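PDB 4YYC: putative trimethylamine methyltransferase from Rhizobium meliloti, which probably acts as a methyltransferase of the trimethylamine methyltransferase family. Local coordinates for residues 359-364 / 368-373. Sequence-based numbering, arbitrary orientation.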
loop_
_atom_site.group_PDB
_atom_site.type_symbol
_atom_site.label_atom_id
_atom_site.label_comp_id
_atom_site.label_asym_id
_atom_site.label_seq_id
_atom_site.Cartn_x
_atom_site.Cartn_y
_atom_site.Cartn_z
ATOM N N SER A 359 6.483 -8.952 2.173
ATOM C CA SER A 359 5.110 -9.298 1.761
ATOM C C SER A 359 4.513 -10.239 2.810
ATOM O O SER A 359 4.394 -11.473 2.608
ATOM C CB SER A 359 5.123 -9.898 0.348
ATOM O OG SER A 359 5.590 -8.930 -0.607
ATOM N N LEU A 360 4.211 -9.681 3.979
ATOM C CA LEU A 360 3.813 -10.488 5.146
ATOM C C LEU A 360 2.323 -10.584 5.317
ATOM O O LEU A 360 1.611 -9.599 5.051
ATOM C CB LEU A 360 4.389 -9.805 6.428
ATOM C CG LEU A 360 5.913 -9.611 6.491
ATOM C CD1 LEU A 360 6.320 -8.945 7.787
ATOM C CD2 LEU A 360 6.659 -10.915 6.246
ATOM N N CYS A 361 1.842 -11.711 5.805
ATOM C CA CYS A 361 0.434 -11.944 6.042
ATOM C C CYS A 361 0.181 -13.132 6.952
ATOM O O CYS A 361 1.082 -13.973 7.214
ATOM C CB CYS A 361 -0.289 -12.159 4.717
ATOM S SG CYS A 361 0.226 -13.676 3.833
ATOM N N GLY A 362 -1.049 -13.220 7.429
ATOM C CA GLY A 362 -1.488 -14.285 8.302
ATOM C C GLY A 362 -2.500 -15.216 7.666
ATOM O O GLY A 362 -2.903 -16.211 8.275
ATOM N N SER A 363 -2.965 -14.905 6.468
ATOM C CA SER A 363 -3.907 -15.776 5.804
ATOM C C SER A 363 -3.372 -17.146 5.492
ATOM O O SER A 363 -2.183 -17.340 5.354
ATOM C CB SER A 363 -4.328 -15.133 4.473
ATOM O OG SER A 363 -5.467 -15.775 3.963
ATOM N N LYS A 364 -4.270 -18.133 5.400
ATOM C CA LYS A 364 -3.894 -19.502 5.069
ATOM C C LYS A 364 -3.820 -19.766 3.570
ATOM O O LYS A 364 -3.333 -20.814 3.143
ATOM C CB LYS A 364 -4.851 -20.493 5.746
ATOM C CG LYS A 364 -4.460 -20.853 7.185
ATOM C CD LYS A 364 -4.272 -19.737 8.168
ATOM C CE LYS A 364 -5.536 -18.987 8.441
ATOM N NZ LYS A 364 -5.288 -17.875 9.393
ATOM N N ALA A 368 -7.626 -12.461 -0.909
ATOM C CA ALA A 368 -7.587 -11.014 -0.717
ATOM C C ALA A 368 -7.068 -10.573 0.632
ATOM O O ALA A 368 -6.497 -9.522 0.729
ATOM C CB ALA A 368 -8.948 -10.380 -1.021
ATOM N N GLN A 369 -7.196 -11.437 1.655
ATOM C CA GLN A 369 -6.573 -11.145 2.950
ATOM C C GLN A 369 -5.057 -11.177 2.808
ATOM O O GLN A 369 -4.351 -10.224 3.214
ATOM C CB GLN A 369 -7.040 -12.131 4.041
ATOM C CG GLN A 369 -6.385 -11.839 5.376
ATOM C CD GLN A 369 -6.659 -12.882 6.426
ATOM O OE1 GLN A 369 -7.654 -13.615 6.367
ATOM N NE2 GLN A 369 -5.764 -12.975 7.396
ATOM N N ALA A 370 -4.544 -12.256 2.234
ATOM C CA ALA A 370 -3.101 -12.373 2.058
ATOM C C ALA A 370 -2.572 -11.164 1.321
ATOM O O ALA A 370 -1.515 -10.586 1.665
ATOM C CB ALA A 370 -2.754 -13.614 1.314
ATOM N N ALA A 371 -3.322 -10.772 0.263
ATOM C CA ALA A 371 -2.857 -9.682 -0.609
ATOM C C ALA A 371 -2.923 -8.327 0.061
ATOM O O ALA A 371 -1.987 -7.541 -0.073
ATOM C CB ALA A 371 -3.673 -9.679 -1.895
ATOM N N HIS A 372 -4.007 -8.011 0.748
ATOM C CA HIS A 372 -4.093 -6.726 1.463
ATOM C C HIS A 372 -2.993 -6.629 2.515
ATOM O O HIS A 372 -2.360 -5.607 2.650
ATOM C CB HIS A 372 -5.452 -6.507 2.090
ATOM C CG HIS A 372 -6.470 -5.947 1.156
ATOM N ND1 HIS A 372 -6.409 -4.651 0.672
ATOM C CD2 HIS A 372 -7.607 -6.487 0.649
ATOM C CE1 HIS A 372 -7.480 -4.430 -0.086
ATOM N NE2 HIS A 372 -8.187 -5.541 -0.163
ATOM N N GLU A 373 -2.809 -7.714 3.255
ATOM C CA GLU A 373 -1.814 -7.675 4.326
ATOM C C GLU A 373 -0.423 -7.471 3.695
ATOM O O GLU A 373 0.373 -6.674 4.158
ATOM C CB GLU A 373 -1.916 -8.926 5.188
ATOM C CG GLU A 373 -3.207 -8.975 5.981
ATOM C CD GLU A 373 -3.462 -10.260 6.743
ATOM O OE1 GLU A 373 -2.814 -11.276 6.480
ATOM O OE2 GLU A 373 -4.399 -10.282 7.565
HETATM O O HOH W 1 -8.620 -15.573 4.592
#
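A buried carboxylate-to-backbone contact joins E373, on the first turns of helix 368-383, to G362 in the loop that runs from strand 354-355 into that same helix, a strand-to-helix connection of what is probably a TIM-barrel-like domain, as in the MttB family. The amide N of G362 donates to OE1 of E373 over 2.8 Å, nearly straight at 172°, meeting the oxygen on its syn side but 30° out of the carboxylate plane. With CG anti to the carbonyl carbon and the chain extended beyond it, the carboxylate points back toward the start of the helix, where OE2 accepts NE2 of Q369 at 3.0 Å. Two N-H groups, one per oxygen, thus limit rotation of the carboxylate. With its CG anti to the backbone N (chi1 179°), Q369 lays its amide alongside S363, whose CB lies 3.8 Å from CD of Q369. OE1 of Q369 accepts both from a water shared with OG of S363 and from the backbone N of D466 in the second subunit. OG of S363 also bonds to D367, whose OD1 accepts the amide of A370. Next to the polar pair, CB of A370 packs against SG of C361 at 3.9 Å and CB of S363 at 3.8 Å. Strand 395-396 packs against both segments, L396 touching C361 and A370, while K406 of helix 404-420 contacts C361.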